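PDB 6M7L: putative non-ribosomal peptide synthetase from Actinomadura parvosata subsp. kistnae, which serves as the X-domain of a peptide synthetase, a condensation-type domain that binds the cytochrome P450 OxyA and probably recruits it for crosslinking in glycopeptide antibiotic biosynthesis. Local coordinates for residues 375-381 and 411-417; 251-257 and 450-455; 406-410 and 434-438. The contacts are given in a common frame with arbitrary orientation. Residues are numbered along the deposited sequence.

Contact 1 (375-381 and 411-417); sequences ALQLDED and WLKLLDH
Residues 375-380 and 411-417 run as neighbouring parallel strands, their axes 4.5 Å apart and crossing at -27°, in register from A375 opposite W411 to D379 opposite L415. Hydrogen bonds slant alternately across the pair, as parallel pairing requires: L412 N to A375 O (2.8 Å), Q377 N to L412 O (2.7 Å), L414 N to Q377 O (2.7 Å), D379 N to L414 O (2.9 Å) and D416 N to D379 O (2.6 Å). One face carries L376, L378, L412 and L414, branched and apolar; L376 CD1 lies 3.9 Å from L412 CG. On the other, W411 (chi1 t, chi2 -2°) lays CD1 3.4 Å from A375 CB, and the small alanine methyl lets the indole lie close to the neighbouring strand; its NE1 donates to Q377 OE1 at 2.9 Å, Q377 being mm. Beyond the leucines, D416 OD2 and E380 OE1 approach to 3.6 Å, a like-charge approach probably eased by the salt bridge of D416 with R418. This is the parallel pair of a mixed four-stranded sheet: strand 424-434 flanks 411-417 antiparallel, L376 and L378 meet F273 of helix 272-288, and Q377 OE1 also accepts R298 N from strand 292-299.

Contact 2 (251-257 and 450-455); sequences LRLPADS and LVALLE
Three aliphatic residues, L251, L253 and V451, bury the most surface where the end of strand 246-253 meets helix 440-459. The local axes of strand 251-253 and helix 450-455 run nearly parallel, 19° apart and 9.0 Å distant, and no hydrogen bond joins the segments. V451 (chi1 t) is the central helix residue of the seam: its CG2 lies 3.7 Å from L251 CG and also 3.7 Å from R252 O, while its CG1 is 4.2 Å from L253 CD1. A beta-branched side chain suits this place, short enough to sit against the strand backbone, with L253 CA 6.4 Å from V451 CA. L251 (chi1 t, chi2 139°) points toward the helix and puts CD1 3.8 Å from L450 CD2. L253 (tp) brings CD1 against the helix, 3.9 Å from L454 CB and 3.7 Å from E455 CG. R252, between them, points away, so its charge avoids the apolar seam. After P254, in the N-cap position, the chain turns into helix 255-267, where small S257 admits E455 closely: S257 OG is 3.2 Å from E455 CG and their CA atoms are 5.2 Å apart. With L251 also resting on L412 and L414, and L450 on L283 of helix 272-288, this is helix-on-sheet packing of an alpha/beta layer, consistent with one of the two chloramphenicol-acetyltransferase-like halves of a condensation domain.

Contact 3 (406-410 and 434-438); sequences MELDL and AEDRF
M406 opens the first segment in an extended conformation (phi/psi -143/158) and, with its long ptt side chain, stretches across to A434: CE lies 3.5 Å from A434 N and 4.2 Å from A434 CB. A flexible, unbranched thioether is well suited to filling the space beside so small a partner. At L408 the backbone makes the contact, its carbonyl O standing 3.3 Å from A434 CB, while the isobutyl group turns away from 434-438, onto F372 and A375. D409 then kinks the chain (-83/-38), its CA 4.7 Å from that of A434, and its O accepts the one hydrogen bond between the segments, from A434 N at 2.8 Å. This pairing lies two residues beyond the backbone bonding of W411 with V432, and so prolongs the antiparallel register of strands 410-418 and 424-434. The D409 side chain (m) directs OD2 over one face of the R437 guanidinium, 3.9 Å from R437 NE, while also forming a salt bridge with R238. L410 (-141/136, mt) returns to extended geometry and packs CD2 3.5 Å from F438 CE2. F438 is brought here by a tight turn in which A434 O accepts from both R437 N (3.1 Å) and F438 N (2.9 Å); D409 O lies at its ring edge, 3.9 Å from F438 CE2. Chemically, then, a main-chain bond and apolar contacts fix the join, whereas the D409-R437 bridge is long and out of plane, with no N-H directed at the oxygen: it offers charge attraction but little directional restraint.

Overall arrangement
All three contacts belong to the same four-stranded sheet region. Contact 1, the sheet's parallel pairing, rich in backbone hydrogen bonds, is partly buried, running from buried A375 and W411 to exposed D379-D381; contact 2, partly buried, is helix packing without hydrogen bonds, its centre about 25 Å from that of the chain; contact 3 is buried and closes the sheet end through one backbone bond, apolar groups and charge. Contacts 1 and 2 share the leucine-bearing face, where L412 CD2 meets L450 CD2 at 3.5 Å and L414 CD2 meets L251 CD2 at 3.6 Å. Contact 3 continues contact 1 by a probable A375 N to L410 O hydrogen bond of 3.0 Å, but does not touch contact 2.

Contact 1 (375-381 and 411-417)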
ATOM      1  N   ALA A 375       6.575  26.116   2.338  1.00 50.96           N
ATOM      2  CA  ALA A 375       5.451  25.203   2.228  1.00 50.23           C
ATOM      3  C   ALA A 375       5.440  24.264   3.426  1.00 50.01           C
ATOM      4  O   ALA A 375       6.478  23.986   4.031  1.00 50.39           O
ATOM      5  CB  ALA A 375       5.496  24.399   0.923  1.00 50.48           C
ATOM      6  N   LEU A 376       4.247  23.780   3.763  1.00 50.73           N
ATOM      7  CA  LEU A 376       4.047  22.946   4.940  1.00 52.76           C
ATOM      8  C   LEU A 376       3.248  21.709   4.563  1.00 55.21           C
ATOM      9  O   LEU A 376       2.186  21.817   3.938  1.00 54.97           O
ATOM     10  CB  LEU A 376       3.327  23.725   6.045  1.00 54.00           C
ATOM     11  CG  LEU A 376       2.784  22.917   7.225  1.00 54.83           C
ATOM     12  CD1 LEU A 376       3.904  22.182   7.950  1.00 52.78           C
ATOM     13  CD2 LEU A 376       2.021  23.822   8.181  1.00 55.36           C
ATOM     14  N   GLN A 377       3.759  20.540   4.942  1.00 54.02           N
ATOM     15  CA  GLN A 377       3.032  19.284   4.835  1.00 55.97           C
ATOM     16  C   GLN A 377       2.896  18.682   6.224  1.00 58.45           C
ATOM     17  O   GLN A 377       3.895  18.507   6.930  1.00 58.66           O
ATOM     18  CB  GLN A 377       3.735  18.291   3.904  1.00 48.68           C
ATOM     19  CG  GLN A 377       4.181  18.861   2.572  1.00 51.28           C
ATOM     20  CD  GLN A 377       3.068  19.558   1.809  1.00 58.44           C
ATOM     21  OE1 GLN A 377       3.279  20.620   1.222  1.00 61.15           O
ATOM     22  NE2 GLN A 377       1.882  18.957   1.798  1.00 46.96           N
ATOM     23  N   LEU A 378       1.663  18.377   6.617  1.00 57.63           N
ATOM     24  CA  LEU A 378       1.381  17.702   7.880  1.00 63.50           C
ATOM     25  C   LEU A 378       0.585  16.447   7.557  1.00 64.59           C
ATOM     26  O   LEU A 378      -0.580  16.530   7.151  1.00 64.48           O
ATOM     27  CB  LEU A 378       0.622  18.618   8.841  1.00 65.23           C
ATOM     28  CG  LEU A 378       0.480  18.116  10.279  1.00 63.79           C
ATOM     29  CD1 LEU A 378       0.681  19.256  11.262  1.00 63.57           C
ATOM     30  CD2 LEU A 378      -0.874  17.460  10.493  1.00 75.75           C
ATOM     31  N   ASP A 379       1.212  15.289   7.732  1.00 66.15           N
ATOM     32  CA  ASP A 379       0.629  14.014   7.348  1.00 68.42           C
ATOM     33  C   ASP A 379       0.350  13.160   8.576  1.00 74.08           C
ATOM     34  O   ASP A 379       1.144  13.133   9.523  1.00 67.66           O
ATOM     35  CB  ASP A 379       1.559  13.256   6.400  1.00 63.48           C
ATOM     36  CG  ASP A 379       1.892  14.048   5.156  1.00 69.40           C
ATOM     37  OD1 ASP A 379       0.996  14.752   4.644  1.00 75.83           O
ATOM     38  OD2 ASP A 379       3.049  13.970   4.693  1.00 73.82           O
ATOM     39  N   GLU A 380      -0.784  12.469   8.556  1.00 80.80           N
ATOM     40  CA  GLU A 380      -1.026  11.406   9.515  1.00 84.61           C
ATOM     41  C   GLU A 380      -0.206  10.185   9.120  1.00 79.35           C
ATOM     42  O   GLU A 380       0.090   9.967   7.942  1.00 75.39           O
ATOM     43  CB  GLU A 380      -2.514  11.048   9.566  1.00 92.35           C
ATOM     44  CG  GLU A 380      -3.466  12.199   9.246  1.00 97.13           C
ATOM     45  CD  GLU A 380      -3.552  13.233  10.355  1.00 98.00           C
ATOM     46  OE1 GLU A 380      -3.023  14.352  10.174  1.00 94.03           O
ATOM     47  OE2 GLU A 380      -4.152  12.925  11.408  1.00 88.93           O
ATOM     48  N   ASP A 381       0.176   9.392  10.117  1.00 88.88           N
ATOM     49  CA  ASP A 381       0.970   8.203   9.838  1.00 94.46           C
ATOM     50  C   ASP A 381       0.162   7.221   9.001  1.00 89.86           C
ATOM     51  O   ASP A 381      -1.037   7.031   9.219  1.00 94.56           O
ATOM     52  CB  ASP A 381       1.428   7.549  11.143  1.00 87.57           C
ATOM     53  CG  ASP A 381       2.807   6.926  11.028  1.00 94.50           C
ATOM     54  OD1 ASP A 381       3.325   6.830   9.894  1.00 89.78           O
ATOM     55  OD2 ASP A 381       3.376   6.541  12.071  1.00 90.64           O
ATOM     56  N   TRP A 411      10.618  23.819   3.123  1.00 50.93           N
ATOM     57  CA  TRP A 411       9.501  22.888   2.991  1.00 46.58           C
ATOM     58  C   TRP A 411       9.446  22.068   4.275  1.00 50.98           C
ATOM     59  O   TRP A 411      10.240  21.142   4.464  1.00 53.15           O
ATOM     60  CB  TRP A 411       9.657  21.999   1.762  1.00 48.12           C
ATOM     61  CG  TRP A 411       8.359  21.415   1.299  1.00 54.32           C
ATOM     62  CD1 TRP A 411       7.137  21.575   1.884  1.00 50.82           C
ATOM     63  CD2 TRP A 411       8.148  20.583   0.152  1.00 48.31           C
ATOM     64  NE1 TRP A 411       6.178  20.898   1.172  1.00 49.28           N
ATOM     65  CE2 TRP A 411       6.773  20.276   0.107  1.00 47.17           C
ATOM     66  CE3 TRP A 411       8.988  20.065  -0.839  1.00 44.53           C
ATOM     67  CZ2 TRP A 411       6.217  19.479  -0.890  1.00 46.36           C
ATOM     68  CZ3 TRP A 411       8.436  19.272  -1.827  1.00 51.16           C
ATOM     69  CH2 TRP A 411       7.062  18.987  -1.845  1.00 48.50           C
ATOM     70  N   LEU A 412       8.515  22.413   5.157  1.00 47.10           N
ATOM     71  CA  LEU A 412       8.366  21.732   6.438  1.00 53.45           C
ATOM     72  C   LEU A 412       7.402  20.562   6.263  1.00 49.43           C
ATOM     73  O   LEU A 412       6.203  20.762   6.045  1.00 50.15           O
ATOM     74  CB  LEU A 412       7.875  22.705   7.504  1.00 47.28           C
ATOM     75  CG  LEU A 412       7.638  22.106   8.889  1.00 58.55           C
ATOM     76  CD1 LEU A 412       8.902  21.442   9.421  1.00 55.51           C
ATOM     77  CD2 LEU A 412       7.149  23.180   9.841  1.00 50.86           C
ATOM     78  N   LYS A 413       7.928  19.345   6.359  1.00 46.84           N
ATOM     79  CA  LYS A 413       7.149  18.121   6.231  1.00 50.15           C
ATOM     80  C   LYS A 413       7.137  17.413   7.578  1.00 52.59           C
ATOM     81  O   LYS A 413       8.192  16.997   8.069  1.00 53.58           O
ATOM     82  CB  LYS A 413       7.742  17.212   5.154  1.00 47.75           C
ATOM     83  CG  LYS A 413       7.878  17.862   3.788  1.00 53.57           C
ATOM     84  CD  LYS A 413       8.901  17.121   2.937  1.00 51.37           C
ATOM     85  CE  LYS A 413       8.744  17.454   1.465  1.00 51.01           C
ATOM     86  NZ  LYS A 413       9.866  16.928   0.640  1.00 60.86           N
ATOM     87  N   LEU A 414       5.954  17.270   8.172  1.00 48.49           N
ATOM     88  CA  LEU A 414       5.830  16.728   9.516  1.00 58.18           C
ATOM     89  C   LEU A 414       4.847  15.566   9.543  1.00 59.62           C
ATOM     90  O   LEU A 414       3.843  15.567   8.825  1.00 55.25           O
ATOM     91  CB  LEU A 414       5.382  17.809  10.506  1.00 57.92           C
ATOM     92  CG  LEU A 414       6.402  18.923  10.737  1.00 54.31           C
ATOM     93  CD1 LEU A 414       5.790  20.064  11.527  1.00 53.79           C
ATOM     94  CD2 LEU A 414       7.621  18.368  11.449  1.00 54.55           C
ATOM     95  N   LEU A 415       5.154  14.574  10.375  1.00 60.39           N
ATOM     96  CA  LEU A 415       4.270  13.444  10.626  1.00 62.96           C
ATOM     97  C   LEU A 415       3.515  13.674  11.927  1.00 67.01           C
ATOM     98  O   LEU A 415       4.126  13.923  12.972  1.00 65.14           O
ATOM     99  CB  LEU A 415       5.056  12.134  10.697  1.00 66.09           C
ATOM    100  CG  LEU A 415       5.400  11.457   9.371  1.00 75.52           C
ATOM    101  CD1 LEU A 415       6.389  10.326   9.598  1.00 75.82           C
ATOM    102  CD2 LEU A 415       4.139  10.938   8.700  1.00 79.51           C
ATOM    103  N   ASP A 416       2.186  13.587  11.858  1.00 66.49           N
ATOM    104  CA  ASP A 416       1.320  13.811  13.014  1.00 60.61           C
ATOM    105  C   ASP A 416       1.034  12.460  13.669  1.00 66.79           C
ATOM    106  O   ASP A 416       0.013  11.813  13.425  1.00 68.40           O
ATOM    107  CB  ASP A 416       0.044  14.526  12.586  1.00 63.46           C
ATOM    108  CG  ASP A 416      -0.823  14.936  13.757  1.00 66.47           C
ATOM    109  OD1 ASP A 416      -0.360  14.835  14.911  1.00 67.00           O
ATOM    110  OD2 ASP A 416      -1.974  15.362  13.518  1.00 64.84           O
ATOM    111  N   HIS A 417       1.969  12.029  14.514  1.00 65.20           N
ATOM    112  CA  HIS A 417       1.836  10.746  15.191  1.00 70.91           C
ATOM    113  C   HIS A 417       0.720  10.790  16.227  1.00 68.65           C
ATOM    114  O   HIS A 417       0.571  11.769  16.966  1.00 62.70           O
ATOM    115  CB  HIS A 417       3.152  10.358  15.865  1.00 68.02           C
ATOM    116  CG  HIS A 417       4.221   9.929  14.908  1.00 76.97           C
ATOM    117  ND1 HIS A 417       3.960   9.155  13.798  1.00 86.46           N
ATOM    118  CD2 HIS A 417       5.553  10.165  14.897  1.00 81.92           C
ATOM    119  CE1 HIS A 417       5.086   8.933  13.144  1.00 84.14           C
ATOM    120  NE2 HIS A 417       6.068   9.535  13.790  1.00 90.30           N
TER

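Contact 2 (251-257 and 450-455)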
ATOM      1  N   LEU A 251      13.276  17.769  12.567  1.00 61.95           N
ATOM      2  CA  LEU A 251      12.485  18.613  13.461  1.00 61.85           C
ATOM      3  C   LEU A 251      11.564  17.709  14.267  1.00 67.57           C
ATOM      4  O   LEU A 251      10.659  17.082  13.706  1.00 62.08           O
ATOM      5  CB  LEU A 251      11.686  19.661  12.683  1.00 58.48           C
ATOM      6  CG  LEU A 251      10.996  20.739  13.523  1.00 63.09           C
ATOM      7  CD1 LEU A 251      11.119  22.100  12.858  1.00 62.03           C
ATOM      8  CD2 LEU A 251       9.533  20.399  13.762  1.00 61.82           C
ATOM      9  N   ARG A 252      11.794  17.641  15.576  1.00 68.59           N
ATOM     10  CA  ARG A 252      11.002  16.816  16.475  1.00 64.01           C
ATOM     11  C   ARG A 252      10.366  17.683  17.551  1.00 66.76           C
ATOM     12  O   ARG A 252      11.014  18.571  18.113  1.00 68.95           O
ATOM     13  CB  ARG A 252      11.856  15.722  17.126  1.00 66.74           C
ATOM     14  CG  ARG A 252      11.959  14.443  16.310  1.00 75.29           C
ATOM     15  CD  ARG A 252      12.542  13.302  17.136  1.00 77.01           C
ATOM     16  NE  ARG A 252      11.988  12.006  16.747  1.00 84.96           N
ATOM     17  CZ  ARG A 252      12.595  11.139  15.943  1.00 89.27           C
ATOM     18  NH1 ARG A 252      13.788  11.422  15.437  1.00 88.22           N
ATOM     19  NH2 ARG A 252      12.009   9.986  15.645  1.00 87.16           N
ATOM     20  N   LEU A 253       9.092  17.419  17.829  1.00 67.75           N
ATOM     21  CA  LEU A 253       8.365  18.063  18.913  1.00 62.43           C
ATOM     22  C   LEU A 253       7.849  16.979  19.849  1.00 69.79           C
ATOM     23  O   LEU A 253       7.150  16.057  19.391  1.00 65.79           O
ATOM     24  CB  LEU A 253       7.205  18.903  18.374  1.00 60.90           C
ATOM     25  CG  LEU A 253       6.431  19.741  19.395  1.00 63.42           C
ATOM     26  CD1 LEU A 253       7.243  20.947  19.838  1.00 64.34           C
ATOM     27  CD2 LEU A 253       5.089  20.171  18.830  1.00 62.79           C
ATOM     28  N   PRO A 254       8.166  17.024  21.142  1.00 73.37           N
ATOM     29  CA  PRO A 254       7.683  15.982  22.055  1.00 65.74           C
ATOM     30  C   PRO A 254       6.164  15.992  22.163  1.00 64.69           C
ATOM     31  O   PRO A 254       5.492  16.964  21.811  1.00 64.08           O
ATOM     32  CB  PRO A 254       8.344  16.342  23.391  1.00 70.54           C
ATOM     33  CG  PRO A 254       8.668  17.799  23.275  1.00 75.06           C
ATOM     34  CD  PRO A 254       8.994  18.029  21.831  1.00 67.34           C
ATOM     35  N   ALA A 255       5.627  14.876  22.664  1.00 70.48           N
ATOM     36  CA  ALA A 255       4.177  14.713  22.728  1.00 66.72           C
ATOM     37  C   ALA A 255       3.529  15.737  23.650  1.00 66.05           C
ATOM     38  O   ALA A 255       2.376  16.124  23.426  1.00 71.09           O
ATOM     39  CB  ALA A 255       3.827  13.296  23.180  1.00 59.96           C
ATOM     40  N   ASP A 256       4.247  16.183  24.684  1.00 71.60           N
ATOM     41  CA  ASP A 256       3.719  17.197  25.593  1.00 75.71           C
ATOM     42  C   ASP A 256       3.278  18.442  24.834  1.00 74.45           C
ATOM     43  O   ASP A 256       2.099  18.816  24.852  1.00 69.41           O
ATOM     44  CB  ASP A 256       4.776  17.555  26.642  1.00 84.09           C
ATOM     45  CG  ASP A 256       5.002  16.446  27.646  1.00102.19           C
ATOM     46  OD1 ASP A 256       4.266  15.437  27.596  1.00102.59           O
ATOM     47  OD2 ASP A 256       5.914  16.585  28.489  1.00110.85           O
ATOM     48  N   SER A 257       4.222  19.097  24.154  1.00 76.59           N
ATOM     49  CA  SER A 257       3.882  20.284  23.378  1.00 74.63           C
ATOM     50  C   SER A 257       2.977  19.942  22.204  1.00 66.99           C
ATOM     51  O   SER A 257       2.163  20.775  21.786  1.00 64.86           O
ATOM     52  CB  SER A 257       5.158  20.970  22.894  1.00 67.82           C
ATOM     53  OG  SER A 257       6.058  21.163  23.969  1.00 71.53           O
ATOM     54  N   LEU A 450      11.805  27.155  15.519  1.00 73.48           N
ATOM     55  CA  LEU A 450      10.390  26.828  15.375  1.00 74.33           C
ATOM     56  C   LEU A 450       9.916  25.889  16.478  1.00 71.40           C
ATOM     57  O   LEU A 450       8.801  26.042  16.988  1.00 67.84           O
ATOM     58  CB  LEU A 450      10.129  26.203  14.005  1.00 68.07           C
ATOM     59  CG  LEU A 450       8.670  25.827  13.741  1.00 67.53           C
ATOM     60  CD1 LEU A 450       7.804  27.066  13.575  1.00 67.72           C
ATOM     61  CD2 LEU A 450       8.567  24.930  12.530  1.00 64.44           C
ATOM     62  N   VAL A 451      10.744  24.909  16.848  1.00 70.83           N
ATOM     63  CA  VAL A 451      10.401  24.016  17.951  1.00 67.07           C
ATOM     64  C   VAL A 451      10.179  24.813  19.228  1.00 73.71           C
ATOM     65  O   VAL A 451       9.246  24.541  19.994  1.00 72.95           O
ATOM     66  CB  VAL A 451      11.496  22.947  18.132  1.00 61.82           C
ATOM     67  CG1 VAL A 451      11.273  22.162  19.416  1.00 66.63           C
ATOM     68  CG2 VAL A 451      11.524  22.015  16.934  1.00 62.55           C
ATOM     69  N   ALA A 452      11.027  25.814  19.474  1.00 76.47           N
ATOM     70  CA  ALA A 452      10.825  26.694  20.619  1.00 70.27           C
ATOM     71  C   ALA A 452       9.492  27.421  20.517  1.00 72.14           C
ATOM     72  O   ALA A 452       8.722  27.474  21.483  1.00 80.20           O
ATOM     73  CB  ALA A 452      11.979  27.692  20.724  1.00 67.38           C
ATOM     74  N   LEU A 453       9.198  27.978  19.341  1.00 71.15           N
ATOM     75  CA  LEU A 453       7.939  28.691  19.154  1.00 75.01           C
ATOM     76  C   LEU A 453       6.745  27.759  19.329  1.00 77.09           C
ATOM     77  O   LEU A 453       5.739  28.135  19.943  1.00 73.09           O
ATOM     78  CB  LEU A 453       7.915  29.350  17.777  1.00 71.11           C
ATOM     79  CG  LEU A 453       6.689  30.215  17.492  1.00 75.38           C
ATOM     80  CD1 LEU A 453       6.463  31.163  18.644  1.00 81.28           C
ATOM     81  CD2 LEU A 453       6.866  30.985  16.204  1.00 73.25           C
ATOM     82  N   LEU A 454       6.839  26.538  18.795  1.00 74.22           N
ATOM     83  CA  LEU A 454       5.771  25.558  18.970  1.00 71.68           C
ATOM     84  C   LEU A 454       5.529  25.270  20.446  1.00 75.90           C
ATOM     85  O   LEU A 454       4.381  25.230  20.904  1.00 77.94           O
ATOM     86  CB  LEU A 454       6.117  24.267  18.228  1.00 74.35           C
ATOM     87  CG  LEU A 454       6.078  24.271  16.702  1.00 66.31           C
ATOM     88  CD1 LEU A 454       6.881  23.104  16.166  1.00 67.96           C
ATOM     89  CD2 LEU A 454       4.645  24.195  16.213  1.00 66.55           C
ATOM     90  N   GLU A 455       6.605  25.059  21.206  1.00 75.03           N
ATOM     91  CA  GLU A 455       6.462  24.786  22.630  1.00 76.98           C
ATOM     92  C   GLU A 455       5.898  25.985  23.379  1.00 80.67           C
ATOM     93  O   GLU A 455       5.150  25.814  24.348  1.00 80.46           O
ATOM     94  CB  GLU A 455       7.812  24.374  23.220  1.00 69.29           C
ATOM     95  CG  GLU A 455       8.339  23.051  22.692  1.00 70.77           C
ATOM     96  CD  GLU A 455       9.718  22.715  23.226  1.00 82.25           C
ATOM     97  OE1 GLU A 455      10.464  23.649  23.585  1.00 84.28           O
ATOM     98  OE2 GLU A 455      10.054  21.511  23.288  1.00 86.28           O
TER

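Contact 3 (406-410 and 434-438)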
ATOM      1  N   MET A 406      13.889  21.575  -5.556  1.00 54.95           N
ATOM      2  CA  MET A 406      12.703  22.369  -5.282  1.00 58.90           C
ATOM      3  C   MET A 406      12.998  23.837  -5.540  1.00 55.47           C
ATOM      4  O   MET A 406      14.151  24.272  -5.537  1.00 57.05           O
ATOM      5  CB  MET A 406      12.211  22.176  -3.840  1.00 57.64           C
ATOM      6  CG  MET A 406      13.137  22.742  -2.778  1.00 50.39           C
ATOM      7  SD  MET A 406      12.424  22.591  -1.131  1.00 51.05           S
ATOM      8  CE  MET A 406      13.555  23.580  -0.165  1.00 52.62           C
ATOM      9  N   GLU A 407      11.928  24.597  -5.775  1.00 54.92           N
ATOM     10  CA  GLU A 407      12.026  26.044  -5.907  1.00 50.55           C
ATOM     11  C   GLU A 407      11.804  26.767  -4.591  1.00 51.54           C
ATOM     12  O   GLU A 407      12.162  27.944  -4.475  1.00 51.41           O
ATOM     13  CB  GLU A 407      11.007  26.558  -6.926  1.00 51.17           C
ATOM     14  CG  GLU A 407      11.073  25.888  -8.279  1.00 45.87           C
ATOM     15  CD  GLU A 407      10.068  26.472  -9.245  1.00 61.71           C
ATOM     16  OE1 GLU A 407      10.265  27.627  -9.683  1.00 64.66           O
ATOM     17  OE2 GLU A 407       9.071  25.785  -9.553  1.00 74.25           O
ATOM     18  N   LEU A 408      11.212  26.096  -3.608  1.00 54.36           N
ATOM     19  CA  LEU A 408      10.935  26.720  -2.329  1.00 51.35           C
ATOM     20  C   LEU A 408      12.227  26.942  -1.551  1.00 53.06           C
ATOM     21  O   LEU A 408      13.249  26.293  -1.790  1.00 52.23           O
ATOM     22  CB  LEU A 408       9.977  25.851  -1.516  1.00 53.21           C
ATOM     23  CG  LEU A 408       8.648  25.526  -2.199  1.00 53.35           C
ATOM     24  CD1 LEU A 408       8.052  24.257  -1.617  1.00 49.11           C
ATOM     25  CD2 LEU A 408       7.683  26.690  -2.053  1.00 48.95           C
ATOM     26  N   ASP A 409      12.174  27.892  -0.617  1.00 52.79           N
ATOM     27  CA  ASP A 409      13.287  28.072   0.306  1.00 50.38           C
ATOM     28  C   ASP A 409      13.198  27.088   1.461  1.00 58.78           C
ATOM     29  O   ASP A 409      14.220  26.569   1.925  1.00 60.05           O
ATOM     30  CB  ASP A 409      13.311  29.503   0.842  1.00 53.67           C
ATOM     31  CG  ASP A 409      13.192  30.533  -0.254  1.00 50.18           C
ATOM     32  OD1 ASP A 409      13.519  30.203  -1.411  1.00 56.84           O
ATOM     33  OD2 ASP A 409      12.774  31.672   0.039  1.00 46.86           O
ATOM     34  N   LEU A 410      11.982  26.825   1.933  1.00 54.53           N
ATOM     35  CA  LEU A 410      11.750  25.955   3.072  1.00 53.47           C
ATOM     36  C   LEU A 410      10.516  25.107   2.811  1.00 56.78           C
ATOM     37  O   LEU A 410       9.495  25.610   2.331  1.00 52.42           O
ATOM     38  CB  LEU A 410      11.575  26.767   4.359  1.00 52.49           C
ATOM     39  CG  LEU A 410      12.787  27.601   4.771  1.00 51.68           C
ATOM     40  CD1 LEU A 410      12.393  28.660   5.786  1.00 48.66           C
ATOM     41  CD2 LEU A 410      13.885  26.701   5.317  1.00 52.40           C
ATOM     42  N   ALA A 434      16.415  25.144   1.071  1.00 61.84           N
ATOM     43  CA  ALA A 434      17.107  25.394  -0.186  1.00 57.18           C
ATOM     44  C   ALA A 434      18.563  25.752   0.084  1.00 53.47           C
ATOM     45  O   ALA A 434      18.852  26.632   0.900  1.00 55.12           O
ATOM     46  CB  ALA A 434      16.420  26.517  -0.960  1.00 51.91           C
ATOM     47  N   GLU A 435      19.479  25.072  -0.609  1.00 57.13           N
ATOM     48  CA  GLU A 435      20.899  25.297  -0.359  1.00 59.68           C
ATOM     49  C   GLU A 435      21.359  26.668  -0.847  1.00 59.51           C
ATOM     50  O   GLU A 435      22.282  27.248  -0.265  1.00 60.22           O
ATOM     51  CB  GLU A 435      21.729  24.186  -1.003  1.00 60.87           C
ATOM     52  CG  GLU A 435      21.563  22.832  -0.320  1.00 62.01           C
ATOM     53  CD  GLU A 435      22.585  21.810  -0.774  1.00 71.67           C
ATOM     54  OE1 GLU A 435      23.352  22.108  -1.716  1.00 83.28           O
ATOM     55  OE2 GLU A 435      22.625  20.710  -0.183  1.00 69.33           O
ATOM     56  N   ASP A 436      20.722  27.215  -1.896  1.00 59.73           N
ATOM     57  CA  ASP A 436      21.052  28.575  -2.358  1.00 55.23           C
ATOM     58  C   ASP A 436      20.593  29.646  -1.400  1.00 60.71           C
ATOM     59  O   ASP A 436      20.722  30.840  -1.709  1.00 70.46           O
ATOM     60  CB  ASP A 436      20.431  28.853  -3.725  1.00 54.29           C
ATOM     61  CG  ASP A 436      20.903  27.892  -4.791  1.00 65.97           C
ATOM     62  OD1 ASP A 436      21.965  27.261  -4.599  1.00 71.77           O
ATOM     63  OD2 ASP A 436      20.211  27.771  -5.826  1.00 65.03           O
ATOM     64  N   ARG A 437      20.062  29.241  -0.247  1.00 55.52           N
ATOM     65  CA  ARG A 437      19.397  30.163   0.664  1.00 56.44           C
ATOM     66  C   ARG A 437      19.732  29.935   2.127  1.00 60.39           C
ATOM     67  O   ARG A 437      19.787  30.910   2.882  1.00 63.82           O
ATOM     68  CB  ARG A 437      17.874  30.046   0.467  1.00 61.87           C
ATOM     69  CG  ARG A 437      17.046  30.918   1.378  1.00 65.39           C
ATOM     70  CD  ARG A 437      16.834  32.307   0.823  1.00 68.57           C
ATOM     71  NE  ARG A 437      15.957  33.084   1.691  1.00 66.31           N
ATOM     72  CZ  ARG A 437      15.735  34.386   1.555  1.00 77.96           C
ATOM     73  NH1 ARG A 437      16.332  35.061   0.580  1.00 72.99           N
ATOM     74  NH2 ARG A 437      14.922  35.012   2.394  1.00 75.25           N
ATOM     75  N   PHE A 438      19.973  28.697   2.553  1.00 55.07           N
ATOM     76  CA  PHE A 438      20.425  28.390   3.900  1.00 55.69           C
ATOM     77  C   PHE A 438      21.544  27.368   3.808  1.00 54.44           C
ATOM     78  O   PHE A 438      21.749  26.742   2.767  1.00 54.35           O
ATOM     79  CB  PHE A 438      19.300  27.825   4.790  1.00 56.90           C
ATOM     80  CG  PHE A 438      18.086  28.703   4.879  1.00 58.94           C
ATOM     81  CD1 PHE A 438      17.995  29.681   5.853  1.00 61.09           C
ATOM     82  CD2 PHE A 438      17.027  28.537   4.002  1.00 62.61           C
ATOM     83  CE1 PHE A 438      16.881  30.489   5.941  1.00 63.90           C
ATOM     84  CE2 PHE A 438      15.906  29.342   4.089  1.00 61.04           C
ATOM     85  CZ  PHE A 438      15.836  30.322   5.057  1.00 54.18           C
TER